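Cyanuric acid amidohydrolase (Azorhizobium caulinodans, PDB 4NQ3) catalyses the hydrolytic opening of the s-triazine ring of cyanuric acid, giving carboxybiuret, which decarboxylates spontaneously to biuret, in bacterial breakdown of herbicides such as atrazine. Local coordinates at residues G45-F50 / K182-S187; A162-E167 / S227-L232; H299-D304 / T310-A315; A12-V17 / K40-G45. One frame throughout, in Å; residues are numbered along the deposited sequence.

Contact 1. Residues G45-F50 / K182-S187; sequences GCVNDF and KSMGLS. With BR8 (barbituric acid), chain C.
Met184, built as selenomethionine, carries the whole approach of helix 180-199 to Cys46 and Val47. Its CB faces the loop. CG, anti to the carbonyl carbon and beside the backbone N (chi1 -64°), continues toward it. CB and CG span the gap. SE then reaches the peptide group of Cys46, 3.5 Å from Cys46 C and nearly as close to the carbonyl oxygen. A bend at chi3 (-94°) turns the tip. CE ends 3.3 Å from Val47 CG2 and 3.5 Å from Cys46 CB, and it also lies against Val47 N. No hydrogen bond joins the two segments. The contact is buried; CE meets side-chain carbons while SE lies against the peptide of Cys46.

The loop has its own brace. Gly45 N donates to Asp49 OD2 over 2.7 Å, reaching the anti side of the carboxylate, 26° out of its plane. Val47 N bonds to Ser305 of the second subunit, and Cys46 O to the substrate-binding Arg52. Gly45 O lies 3.3 Å from C2 of the barbituric acid, at the ligand pocket. The loop links strand 34-41 to helix 51-67 in the region assigned to repeating unit A. Residues 182-187 of helix 180-199 lie in that of unit B, so Met184 probably packs one unit against another.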
loop_
_atom_site.group_PDB
_atom_site.type_symbol
_atom_site.label_atom_id
_atom_site.label_comp_id
_atom_site.label_asym_id
_atom_site.label_seq_id
_atom_site.Cartn_x
_atom_site.Cartn_y
_atom_site.Cartn_z
ATOM N N GLY A 45 0.664 -7.731 9.033
ATOM C CA GLY A 45 -0.227 -8.033 10.132
ATOM C C GLY A 45 -1.673 -8.270 9.724
ATOM O O GLY A 45 -2.551 -8.304 10.574
ATOM N N CYS A 46 -1.948 -8.445 8.440
ATOM C CA CYS A 46 -3.333 -8.633 8.037
ATOM C C CYS A 46 -3.546 -10.007 7.410
ATOM O O CYS A 46 -3.064 -11.018 7.952
ATOM C CB CYS A 46 -3.770 -7.509 7.102
ATOM S SG CYS A 46 -3.620 -5.862 7.931
ATOM N N VAL A 47 -4.273 -10.095 6.303
ATOM C CA VAL A 47 -4.610 -11.433 5.844
ATOM C C VAL A 47 -3.415 -12.116 5.206
ATOM O O VAL A 47 -3.024 -13.205 5.630
ATOM C CB VAL A 47 -5.768 -11.445 4.857
ATOM C CG1 VAL A 47 -5.954 -12.864 4.348
ATOM C CG2 VAL A 47 -7.042 -10.951 5.522
ATOM N N ASN A 48 -2.856 -11.489 4.173
ATOM C CA ASN A 48 -1.711 -12.024 3.427
ATOM C C ASN A 48 -0.386 -11.629 4.045
ATOM O O ASN A 48 0.428 -10.946 3.433
ATOM C CB ASN A 48 -1.767 -11.540 1.991
ATOM C CG ASN A 48 -1.740 -10.011 1.888
ATOM O OD1 ASN A 48 -2.064 -9.290 2.844
ATOM N ND2 ASN A 48 -1.417 -9.517 0.709
ATOM N N ASP A 49 -0.188 -12.053 5.280
ATOM C CA ASP A 49 1.039 -11.844 5.993
ATOM C C ASP A 49 1.659 -13.202 6.201
ATOM O O ASP A 49 1.174 -13.982 7.007
ATOM C CB ASP A 49 0.777 -11.137 7.321
ATOM C CG ASP A 49 2.052 -10.932 8.158
ATOM O OD1 ASP A 49 3.096 -11.627 7.935
ATOM O OD2 ASP A 49 1.999 -10.056 9.058
ATOM N N PHE A 50 2.738 -13.487 5.488
ATOM C CA PHE A 50 3.365 -14.794 5.609
ATOM C C PHE A 50 4.628 -14.736 6.451
ATOM O O PHE A 50 5.298 -15.760 6.639
ATOM C CB PHE A 50 3.657 -15.374 4.224
ATOM C CG PHE A 50 2.446 -15.448 3.378
ATOM C CD1 PHE A 50 1.508 -16.467 3.581
ATOM C CD2 PHE A 50 2.179 -14.452 2.440
ATOM C CE1 PHE A 50 0.336 -16.514 2.822
ATOM C CE2 PHE A 50 1.007 -14.496 1.671
ATOM C CZ PHE A 50 0.087 -15.514 1.867
ATOM N N LYS A 182 -12.431 -8.565 7.437
ATOM C CA LYS A 182 -13.465 -8.521 8.465
ATOM C C LYS A 182 -13.409 -9.794 9.326
ATOM O O LYS A 182 -13.598 -9.752 10.545
ATOM C CB LYS A 182 -14.831 -8.322 7.818
ATOM C CG LYS A 182 -16.027 -8.429 8.745
ATOM C CD LYS A 182 -16.168 -7.241 9.690
ATOM C CE LYS A 182 -17.569 -7.203 10.336
ATOM N NZ LYS A 182 -17.727 -6.137 11.393
ATOM N N SER A 183 -13.114 -10.929 8.696
ATOM C CA SER A 183 -13.070 -12.180 9.440
ATOM C C SER A 183 -12.028 -12.121 10.568
ATOM O O SER A 183 -12.196 -12.779 11.609
ATOM C CB SER A 183 -12.779 -13.367 8.520
ATOM O OG SER A 183 -11.426 -13.398 8.126
HETATM N N MSE A 184 -10.971 -11.328 10.380
HETATM C CA MSE A 184 -9.944 -11.192 11.421
HETATM C C MSE A 184 -10.530 -10.471 12.626
HETATM O O MSE A 184 -10.233 -10.815 13.783
HETATM C CB MSE A 184 -8.719 -10.438 10.910
HETATM C CG MSE A 184 -7.991 -11.136 9.806
HETATM SE SE MSE A 184 -6.259 -10.300 9.539
HETATM C CE MSE A 184 -6.684 -9.044 8.142
ATOM N N GLY A 185 -11.355 -9.461 12.359
ATOM C CA GLY A 185 -11.981 -8.747 13.449
ATOM C C GLY A 185 -12.962 -9.650 14.196
ATOM O O GLY A 185 -12.964 -9.671 15.434
ATOM N N LEU A 186 -13.778 -10.408 13.452
ATOM C CA LEU A 186 -14.769 -11.292 14.059
ATOM C C LEU A 186 -14.049 -12.342 14.901
ATOM O O LEU A 186 -14.450 -12.663 16.029
ATOM C CB LEU A 186 -15.649 -11.968 12.987
ATOM C CG LEU A 186 -16.629 -10.985 12.330
ATOM C CD1 LEU A 186 -17.380 -11.543 11.168
ATOM C CD2 LEU A 186 -17.549 -10.519 13.370
ATOM N N SER A 187 -12.974 -12.888 14.348
ATOM C CA SER A 187 -12.266 -13.923 15.067
ATOM C C SER A 187 -11.632 -13.360 16.348
ATOM O O SER A 187 -11.695 -14.007 17.406
ATOM C CB SER A 187 -11.219 -14.586 14.184
ATOM O OG SER A 187 -10.565 -15.586 14.948
HETATM N N1 BR8 C . -2.785 -10.249 13.446
HETATM C C2 BR8 C . -1.497 -9.860 13.309
HETATM O O2 BR8 C . -0.760 -10.549 12.632
HETATM N N3 BR8 C . -1.050 -8.718 13.910
HETATM C C4 BR8 C . -1.906 -7.898 14.689
HETATM O O4 BR8 C . -1.469 -6.875 15.207
HETATM C C5 BR8 C . -3.371 -8.247 14.957
HETATM C C6 BR8 C . -3.702 -9.532 14.210
HETATM O O8 BR8 C . -4.829 -9.971 14.265
#

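Contact 2. Residues A162-E167 / S227-L232; sequences AMRVKE and SGIELL. With BR8 (barbituric acid), chain C; SO4 (sulfate ion), chain H.
Arg164 NH2 donates to Ile229 O over 2.9 Å, and this bond is the firm part of the contact. It is nearly straight (159°) and lies close to both the guanidinium and carbonyl planes. Ile229 CG1 packs near the same nitrogen. Leu232 CD2 lies over one guanidinium face, offset toward its rim, 3.8 Å from Arg164 NH1. Arg164 NH1 donates to Leu159 O and to water 1, which in turn donates to Gly228 O and Leu231 O.

The sulfate end is looser. This ion, probably from the crystallisation liquor, places O3 obliquely to the guanidinium, and its bonds from Arg164 NE and NH2 are weak. An alanine here would remove the guanidinium and would probably leave Ile229 O without its donor and Leu232 CD2 without the guanidinium face it lies over.

Ser227, at the end of strand 223-227, pairs with the ligand. Ser227 N donates to O8 of the barbituric acid over 2.6 Å, and the ligand's N1 donates back to Ser227 O. Such two-way backbone pairing fits an active site built for a cyclic imide.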
loop_
_atom_site.group_PDB
_atom_site.type_symbol
_atom_site.label_atom_id
_atom_site.label_comp_id
_atom_site.label_asym_id
_atom_site.label_seq_id
_atom_site.Cartn_x
_atom_site.Cartn_y
_atom_site.Cartn_z
ATOM N N ALA A 162 -10.708 -16.308 0.900
ATOM C CA ALA A 162 -11.714 -16.599 -0.111
ATOM C C ALA A 162 -11.888 -18.116 -0.259
ATOM O O ALA A 162 -13.020 -18.620 -0.254
ATOM C CB ALA A 162 -11.333 -15.956 -1.443
HETATM N N MSE A 163 -10.765 -18.836 -0.351
HETATM C CA MSE A 163 -10.788 -20.282 -0.563
HETATM C C MSE A 163 -11.565 -20.986 0.564
HETATM O O MSE A 163 -12.381 -21.874 0.317
HETATM C CB MSE A 163 -9.366 -20.835 -0.664
HETATM C CG MSE A 163 -9.260 -22.266 -1.198
HETATM SE SE MSE A 163 -7.450 -22.618 -1.827
HETATM C CE MSE A 163 -7.729 -24.076 -3.101
ATOM N N ARG A 164 -11.333 -20.552 1.796
ATOM C CA ARG A 164 -11.944 -21.177 2.954
ATOM C C ARG A 164 -13.464 -20.934 3.004
ATOM O O ARG A 164 -14.240 -21.804 3.411
ATOM C CB ARG A 164 -11.269 -20.650 4.217
ATOM C CG ARG A 164 -9.873 -21.144 4.384
ATOM C CD ARG A 164 -9.254 -20.662 5.665
ATOM N NE ARG A 164 -7.805 -20.808 5.594
ATOM C CZ ARG A 164 -6.948 -20.466 6.552
ATOM N NH1 ARG A 164 -7.359 -19.938 7.699
ATOM N NH2 ARG A 164 -5.660 -20.633 6.343
ATOM N N VAL A 165 -13.880 -19.740 2.608
ATOM C CA VAL A 165 -15.297 -19.420 2.555
ATOM C C VAL A 165 -16.002 -20.303 1.525
ATOM O O VAL A 165 -17.099 -20.810 1.768
ATOM C CB VAL A 165 -15.531 -17.951 2.211
ATOM C CG1 VAL A 165 -16.959 -17.747 1.732
ATOM C CG2 VAL A 165 -15.193 -17.063 3.412
ATOM N N LYS A 166 -15.383 -20.459 0.358
ATOM C CA LYS A 166 -15.986 -21.276 -0.679
ATOM C C LYS A 166 -15.955 -22.752 -0.278
ATOM O O LYS A 166 -16.849 -23.509 -0.662
ATOM C CB LYS A 166 -15.296 -21.043 -2.033
ATOM C CG LYS A 166 -15.589 -19.678 -2.664
ATOM C CD LYS A 166 -17.093 -19.486 -2.916
ATOM C CE LYS A 166 -17.484 -18.000 -3.108
ATOM N NZ LYS A 166 -18.926 -17.763 -3.502
ATOM N N GLU A 167 -14.969 -23.162 0.525
ATOM C CA GLU A 167 -14.956 -24.549 1.023
ATOM C C GLU A 167 -16.160 -24.784 1.909
ATOM O O GLU A 167 -16.839 -25.795 1.787
ATOM C CB GLU A 167 -13.685 -24.885 1.814
ATOM C CG GLU A 167 -12.402 -24.965 0.974
ATOM C CD GLU A 167 -11.153 -25.322 1.794
ATOM O OE1 GLU A 167 -11.288 -26.124 2.759
ATOM O OE2 GLU A 167 -10.051 -24.787 1.478
ATOM N N SER A 227 -5.023 -12.466 15.118
ATOM C CA SER A 227 -5.530 -13.397 14.122
ATOM C C SER A 227 -4.417 -13.705 13.107
ATOM O O SER A 227 -3.510 -12.910 12.923
ATOM C CB SER A 227 -6.776 -12.807 13.454
ATOM O OG SER A 227 -7.416 -13.722 12.580
ATOM N N GLY A 228 -4.458 -14.864 12.465
ATOM C CA GLY A 228 -3.428 -15.200 11.512
ATOM C C GLY A 228 -3.861 -16.258 10.523
ATOM O O GLY A 228 -4.702 -17.094 10.812
ATOM N N ILE A 229 -3.277 -16.222 9.337
ATOM C CA ILE A 229 -3.652 -17.157 8.289
ATOM C C ILE A 229 -3.051 -18.532 8.517
ATOM O O ILE A 229 -3.469 -19.505 7.886
ATOM C CB ILE A 229 -3.222 -16.633 6.898
ATOM C CG1 ILE A 229 -3.830 -17.469 5.781
ATOM C CG2 ILE A 229 -1.722 -16.615 6.770
ATOM C CD1 ILE A 229 -3.634 -16.817 4.426
ATOM N N GLU A 230 -2.090 -18.620 9.434
ATOM C CA GLU A 230 -1.254 -19.819 9.549
ATOM C C GLU A 230 -1.713 -20.883 10.544
ATOM O O GLU A 230 -0.974 -21.822 10.803
ATOM C CB GLU A 230 0.175 -19.425 9.930
ATOM C CG GLU A 230 0.338 -18.753 11.306
ATOM C CD GLU A 230 0.012 -17.254 11.235
ATOM O OE1 GLU A 230 -0.169 -16.768 10.095
ATOM O OE2 GLU A 230 -0.006 -16.551 12.283
ATOM N N LEU A 231 -2.883 -20.742 11.148
ATOM C CA LEU A 231 -3.349 -21.815 12.018
ATOM C C LEU A 231 -4.846 -22.028 11.857
ATOM O O LEU A 231 -5.552 -21.098 11.504
ATOM C CB LEU A 231 -3.001 -21.506 13.475
ATOM C CG LEU A 231 -3.875 -20.534 14.282
ATOM C CD1 LEU A 231 -3.515 -20.638 15.732
ATOM C CD2 LEU A 231 -3.688 -19.131 13.844
ATOM N N LEU A 232 -5.342 -23.225 12.143
ATOM C CA LEU A 232 -6.776 -23.452 12.019
ATOM C C LEU A 232 -7.493 -23.459 13.365
ATOM O O LEU A 232 -8.724 -23.357 13.408
ATOM C CB LEU A 232 -7.054 -24.753 11.277
ATOM C CG LEU A 232 -6.536 -24.706 9.844
ATOM C CD1 LEU A 232 -6.883 -26.001 9.170
ATOM C CD2 LEU A 232 -7.098 -23.481 9.073
HETATM N N1 BR8 C . -2.785 -10.249 13.446
HETATM C C2 BR8 C . -1.497 -9.860 13.309
HETATM O O2 BR8 C . -0.760 -10.549 12.632
HETATM N N3 BR8 C . -1.050 -8.718 13.910
HETATM C C4 BR8 C . -1.906 -7.898 14.689
HETATM O O4 BR8 C . -1.469 -6.875 15.207
HETATM C C5 BR8 C . -3.371 -8.247 14.957
HETATM C C6 BR8 C . -3.702 -9.532 14.210
HETATM O O8 BR8 C . -4.829 -9.971 14.265
HETATM S S SO4 H . -5.749 -20.962 2.201
HETATM O O1 SO4 H . -4.458 -21.634 2.395
HETATM O O2 SO4 H . -5.813 -20.208 0.937
HETATM O O3 SO4 H . -5.880 -20.056 3.334
HETATM O O4 SO4 H . -6.853 -21.933 2.230
HETATM O O HOH W 1 -6.163 -19.075 10.151
#

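Contact 3. Residues H299-D304 / T310-A315; sequences HTMLDD and TRHARA. With BR8 (barbituric acid), chain C.
His312 has CG anti to the carbonyl carbon (chi1 -76°), and Asp304 has CG anti to the backbone N (chi1 -168°), which brings ring and carboxylate together. His312 NE2 donates to Asp304 OD2 over 3.0 Å. The oxygen lies near the ring plane, but the donor sits well above the carboxylate plane, 42° out of it. Both ring nitrogens are used, since ND1 accepts from Gly84 N of the fourth subunit. This fixes the rotation of the ring. Asp304 OD1 is held by Asp306 N. A phenylalanine in place of His312 would lose both nitrogens and would probably leave Asp304 OD2 and the neighbour's Gly84 N without these partners.

Met301, a selenomethionine, and His312 lie alongside each other, their side chains pointing opposite ways. Met301 CG lies 3.4 Å from His312 CB. Met301 SE is 3.8 Å from Ala313 N. Its CE rests over the centre of the His299 ring, 3.5 Å above its plane, while Met301 N donates to His299 ND1.

Two residues on from His312, Arg314 NH1 donates to O4 of the barbituric acid over 2.8 Å. Thr300 to Asp303 form a type I turn in the loop between strand 297-298 and helix 309-325. Met301 also touches strand 293-294, so it joins the loop to that strand and to the first turns of the helix that carries Arg314.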
loop_
_atom_site.group_PDB
_atom_site.type_symbol
_atom_site.label_atom_id
_atom_site.label_comp_id
_atom_site.label_asym_id
_atom_site.label_seq_id
_atom_site.Cartn_x
_atom_site.Cartn_y
_atom_site.Cartn_z
ATOM N N HIS A 299 -10.111 11.217 12.869
ATOM C CA HIS A 299 -8.930 10.541 12.365
ATOM C C HIS A 299 -9.323 9.885 11.060
ATOM O O HIS A 299 -10.511 9.766 10.768
ATOM C CB HIS A 299 -8.407 9.512 13.370
ATOM C CG HIS A 299 -9.330 8.356 13.582
ATOM N ND1 HIS A 299 -9.624 7.446 12.586
ATOM C CD2 HIS A 299 -10.031 7.962 14.671
ATOM C CE1 HIS A 299 -10.465 6.539 13.056
ATOM N NE2 HIS A 299 -10.728 6.829 14.318
ATOM N N THR A 300 -8.346 9.422 10.293
ATOM C CA THR A 300 -8.637 8.918 8.959
ATOM C C THR A 300 -8.378 7.422 8.803
ATOM O O THR A 300 -8.292 6.929 7.676
ATOM C CB THR A 300 -7.797 9.645 7.899
ATOM O OG1 THR A 300 -6.423 9.287 8.070
ATOM C CG2 THR A 300 -7.944 11.165 8.013
HETATM N N MSE A 301 -8.259 6.704 9.922
HETATM C CA MSE A 301 -7.821 5.303 9.901
HETATM C C MSE A 301 -8.842 4.361 9.281
HETATM O O MSE A 301 -8.469 3.347 8.672
HETATM C CB MSE A 301 -7.485 4.827 11.308
HETATM C CG MSE A 301 -6.280 5.503 11.888
HETATM SE SE MSE A 301 -5.833 4.820 13.638
HETATM C CE MSE A 301 -7.159 5.725 14.744
ATOM N N LEU A 302 -10.121 4.700 9.419
ATOM C CA LEU A 302 -11.195 3.857 8.911
ATOM C C LEU A 302 -11.546 4.142 7.462
ATOM O O LEU A 302 -12.360 3.437 6.879
ATOM C CB LEU A 302 -12.449 4.019 9.766
ATOM C CG LEU A 302 -12.298 3.529 11.201
ATOM C CD1 LEU A 302 -13.602 3.667 11.928
ATOM C CD2 LEU A 302 -11.810 2.079 11.229
ATOM N N ASP A 303 -10.922 5.158 6.874
ATOM C CA ASP A 303 -11.325 5.640 5.555
ATOM C C ASP A 303 -10.253 5.456 4.496
ATOM O O ASP A 303 -10.415 5.927 3.368
ATOM C CB ASP A 303 -11.689 7.137 5.620
ATOM C CG ASP A 303 -12.903 7.419 6.497
ATOM O OD1 ASP A 303 -13.860 6.613 6.467
ATOM O OD2 ASP A 303 -12.906 8.460 7.197
ATOM N N ASP A 304 -9.169 4.769 4.853
ATOM C CA ASP A 304 -7.963 4.712 4.019
ATOM C C ASP A 304 -7.844 3.402 3.261
ATOM O O ASP A 304 -7.584 2.352 3.858
ATOM C CB ASP A 304 -6.727 4.931 4.906
ATOM C CG ASP A 304 -5.444 5.173 4.111
ATOM O OD1 ASP A 304 -5.380 4.792 2.914
ATOM O OD2 ASP A 304 -4.485 5.733 4.708
ATOM N N THR A 310 -5.790 -1.228 11.163
ATOM C CA THR A 310 -4.914 -1.715 12.229
ATOM C C THR A 310 -3.454 -1.376 12.006
ATOM O O THR A 310 -2.694 -1.200 12.964
ATOM C CB THR A 310 -5.001 -3.177 12.342
ATOM O OG1 THR A 310 -5.135 -3.704 11.013
ATOM C CG2 THR A 310 -6.200 -3.536 13.168
ATOM N N ARG A 311 -3.063 -1.308 10.736
ATOM C CA ARG A 311 -1.723 -0.878 10.372
ATOM C C ARG A 311 -1.444 0.534 10.926
ATOM O O ARG A 311 -0.381 0.772 11.534
ATOM C CB ARG A 311 -1.569 -0.920 8.855
ATOM C CG ARG A 311 -0.251 -1.429 8.359
ATOM C CD ARG A 311 -0.451 -2.593 7.421
ATOM N NE ARG A 311 0.593 -2.667 6.387
ATOM C CZ ARG A 311 1.907 -2.652 6.615
ATOM N NH1 ARG A 311 2.389 -2.536 7.848
ATOM N NH2 ARG A 311 2.752 -2.741 5.594
ATOM N N HIS A 312 -2.412 1.448 10.754
ATOM C CA HIS A 312 -2.337 2.785 11.355
ATOM C C HIS A 312 -2.268 2.682 12.876
ATOM O O HIS A 312 -1.297 3.115 13.486
ATOM C CB HIS A 312 -3.554 3.650 10.977
ATOM C CG HIS A 312 -3.516 4.194 9.580
ATOM N ND1 HIS A 312 -2.714 5.254 9.210
ATOM C CD2 HIS A 312 -4.205 3.838 8.468
ATOM C CE1 HIS A 312 -2.889 5.509 7.926
ATOM N NE2 HIS A 312 -3.791 4.667 7.454
ATOM N N ALA A 313 -3.285 2.055 13.469
ATOM C CA ALA A 313 -3.425 1.982 14.925
ATOM C C ALA A 313 -2.138 1.513 15.581
ATOM O O ALA A 313 -1.691 2.101 16.579
ATOM C CB ALA A 313 -4.579 1.065 15.313
ATOM N N ARG A 314 -1.536 0.470 15.008
ATOM C CA ARG A 314 -0.300 -0.076 15.554
ATOM C C ARG A 314 0.818 0.960 15.551
ATOM O O ARG A 314 1.389 1.255 16.601
ATOM C CB ARG A 314 0.149 -1.317 14.785
ATOM C CG ARG A 314 -0.472 -2.637 15.222
ATOM C CD ARG A 314 0.289 -3.816 14.587
ATOM N NE ARG A 314 0.238 -3.762 13.134
ATOM C CZ ARG A 314 -0.670 -4.397 12.407
ATOM N NH1 ARG A 314 -1.575 -5.171 13.012
ATOM N NH2 ARG A 314 -0.662 -4.277 11.083
ATOM N N ALA A 315 1.135 1.501 14.375
ATOM C CA ALA A 315 2.166 2.541 14.272
ATOM C C ALA A 315 1.920 3.665 15.283
ATOM O O ALA A 315 2.839 4.108 15.965
ATOM C CB ALA A 315 2.228 3.106 12.858
HETATM N N1 BR8 C . -2.785 -10.249 13.446
HETATM C C2 BR8 C . -1.497 -9.860 13.309
HETATM O O2 BR8 C . -0.760 -10.549 12.632
HETATM N N3 BR8 C . -1.050 -8.718 13.910
HETATM C C4 BR8 C . -1.906 -7.898 14.689
HETATM O O4 BR8 C . -1.469 -6.875 15.207
HETATM C C5 BR8 C . -3.371 -8.247 14.957
HETATM C C6 BR8 C . -3.702 -9.532 14.210
HETATM O O8 BR8 C . -4.829 -9.971 14.265
#

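Contact 4. Residues A12-V17 / K40-G45; sequences ASPDDV and KTEGNG. With BR8 (barbituric acid), chain C.
Glu42 and Pro14 bury most of the surface here, with Thr41 adding a smaller share. Glu42 points its CB toward the turn at Ser13. Its chain bends at chi2 (141°), and the side chain crosses the proline at about a right angle. Glu42 OE2 lies beside the ring, 3.1 Å from Pro14 CD and 3.7 Å from Pro14 CG. It also comes near Ser13 CA. These are packing contacts, because the proline nitrogen has no hydrogen to give. The other oxygen, OE1, accepts from water 2 over 2.8 Å, and this water also donates to Ala12 O. OE1 has a second, charged partner in Arg298 of the fourth subunit, whose salt bridge ties the contact into the tetramer.

Pro14 sits in a type I turn closed by Asp16 N bonding to Ser13 O. Ala12 N donates to Asp16 OD2 over 2.9 Å, on the anti lone pair of that oxygen. Phe50 of the third subunit packs on both Pro14 and Glu42. Thr41 brings its CA to 5.8 Å from Pro14 CA, and its OG1 bonds to Ser51. Pro14 touches the same serine, so the turn between strand 2-10 and helix 18-25 lies against the end of strand 34-41 and the start of helix 51-67.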
loop_
_atom_site.group_PDB
_atom_site.type_symbol
_atom_site.label_atom_id
_atom_site.label_comp_id
_atom_site.label_asym_id
_atom_site.label_seq_id
_atom_site.Cartn_x
_atom_site.Cartn_y
_atom_site.Cartn_z
ATOM N N ALA A 12 16.477 -10.555 12.952
ATOM C CA ALA A 12 16.779 -9.713 11.803
ATOM C C ALA A 12 15.844 -9.997 10.648
ATOM O O ALA A 12 15.882 -9.313 9.632
ATOM C CB ALA A 12 18.213 -9.918 11.371
ATOM N N SER A 13 14.949 -10.955 10.853
ATOM C CA SER A 13 14.267 -11.657 9.786
ATOM C C SER A 13 13.196 -12.492 10.471
ATOM O O SER A 13 13.373 -12.879 11.633
ATOM C CB SER A 13 15.265 -12.545 9.042
ATOM O OG SER A 13 14.748 -13.009 7.817
ATOM N N PRO A 14 12.073 -12.764 9.793
ATOM C CA PRO A 14 11.120 -13.666 10.439
ATOM C C PRO A 14 11.717 -15.044 10.724
ATOM O O PRO A 14 11.360 -15.678 11.712
ATOM C CB PRO A 14 9.999 -13.763 9.416
ATOM C CG PRO A 14 10.061 -12.465 8.692
ATOM C CD PRO A 14 11.517 -12.182 8.564
ATOM N N ASP A 15 12.647 -15.481 9.892
ATOM C CA ASP A 15 13.214 -16.803 10.041
ATOM C C ASP A 15 14.506 -16.809 10.823
ATOM O O ASP A 15 15.212 -17.812 10.811
ATOM C CB ASP A 15 13.477 -17.435 8.679
ATOM C CG ASP A 15 14.462 -16.637 7.833
ATOM O OD1 ASP A 15 14.572 -15.408 8.006
ATOM O OD2 ASP A 15 15.163 -17.256 7.011
ATOM N N ASP A 16 14.848 -15.679 11.449
ATOM C CA ASP A 16 16.082 -15.559 12.250
ATOM C C ASP A 16 15.888 -16.086 13.671
ATOM O O ASP A 16 15.421 -15.380 14.568
ATOM C CB ASP A 16 16.565 -14.104 12.314
ATOM C CG ASP A 16 17.801 -13.945 13.190
ATOM O OD1 ASP A 16 18.522 -14.949 13.360
ATOM O OD2 ASP A 16 18.084 -12.831 13.692
ATOM N N VAL A 17 16.228 -17.343 13.880
ATOM C CA VAL A 17 16.044 -17.913 15.196
ATOM C C VAL A 17 17.419 -17.970 15.880
ATOM O O VAL A 17 17.602 -18.612 16.917
ATOM C CB VAL A 17 15.356 -19.317 15.115
ATOM C CG1 VAL A 17 13.969 -19.189 14.503
ATOM C CG2 VAL A 17 16.193 -20.277 14.288
ATOM N N LYS A 40 6.736 -10.353 17.253
ATOM C CA LYS A 40 6.316 -9.326 16.310
ATOM C C LYS A 40 7.115 -9.584 15.052
ATOM O O LYS A 40 8.337 -9.585 15.097
ATOM C CB LYS A 40 6.580 -7.929 16.850
ATOM C CG LYS A 40 5.691 -7.555 17.999
ATOM C CD LYS A 40 4.237 -7.708 17.592
ATOM C CE LYS A 40 3.871 -6.786 16.417
ATOM N NZ LYS A 40 2.490 -7.081 15.930
ATOM N N THR A 41 6.445 -9.868 13.939
ATOM C CA THR A 41 7.166 -10.145 12.693
ATOM C C THR A 41 6.874 -9.064 11.643
ATOM O O THR A 41 5.836 -8.424 11.696
ATOM C CB THR A 41 6.821 -11.551 12.175
ATOM O OG1 THR A 41 5.415 -11.637 11.901
ATOM C CG2 THR A 41 7.152 -12.573 13.240
ATOM N N GLU A 42 7.785 -8.888 10.688
ATOM C CA GLU A 42 7.774 -7.752 9.743
ATOM C C GLU A 42 6.669 -7.717 8.697
ATOM O O GLU A 42 6.701 -6.848 7.829
ATOM C CB GLU A 42 9.088 -7.708 8.957
ATOM C CG GLU A 42 10.285 -7.352 9.767
ATOM C CD GLU A 42 11.513 -8.160 9.379
ATOM O OE1 GLU A 42 12.408 -7.611 8.656
ATOM O OE2 GLU A 42 11.581 -9.338 9.827
ATOM N N GLY A 43 5.725 -8.655 8.753
ATOM C CA GLY A 43 4.619 -8.706 7.803
ATOM C C GLY A 43 3.683 -7.509 7.913
ATOM O O GLY A 43 3.977 -6.554 8.642
ATOM N N ASN A 44 2.568 -7.524 7.181
ATOM C CA ASN A 44 1.638 -6.397 7.275
ATOM C C ASN A 44 0.621 -6.572 8.379
ATOM O O ASN A 44 -0.178 -5.663 8.641
ATOM C CB ASN A 44 0.934 -6.134 5.934
ATOM C CG ASN A 44 0.096 -7.293 5.448
ATOM O OD1 ASN A 44 -0.242 -8.207 6.197
ATOM N ND2 ASN A 44 -0.265 -7.248 4.172
ATOM N N GLY A 45 0.664 -7.731 9.033
ATOM C CA GLY A 45 -0.227 -8.033 10.132
ATOM C C GLY A 45 -1.673 -8.270 9.724
ATOM O O GLY A 45 -2.551 -8.304 10.574
HETATM N N1 BR8 C . -2.785 -10.249 13.446
HETATM C C2 BR8 C . -1.497 -9.860 13.309
HETATM O O2 BR8 C . -0.760 -10.549 12.632
HETATM N N3 BR8 C . -1.050 -8.718 13.910
HETATM C C4 BR8 C . -1.906 -7.898 14.689
HETATM O O4 BR8 C . -1.469 -6.875 15.207
HETATM C C5 BR8 C . -3.371 -8.247 14.957
HETATM C C6 BR8 C . -3.702 -9.532 14.210
HETATM O O8 BR8 C . -4.829 -9.971 14.265
HETATM O O HOH W 2 14.442 -9.112 7.404
#

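Along the chain, contact 4 closes before contact 1 opens, the segments of contacts 1 and 2 alternate, and contact 3 comes last. Contacts 4 and 1 share Gly45 in the loop after strand 34-41. Contacts 1 and 2 are the nearest pair, with centres about 9 Å apart, and Val47 meets Ile229 between them. Contacts 2 and 3 are farthest, about 24 Å between centres. Contact 3 touches contact 4 through Arg314 and Asn44. Contacts 4, 2 and 3 lie in the regions assigned to repeating units A, B and C respectively, while contact 1 joins those of A and B. All four border one barbituric acid, consistent with an active site shared by three similar units.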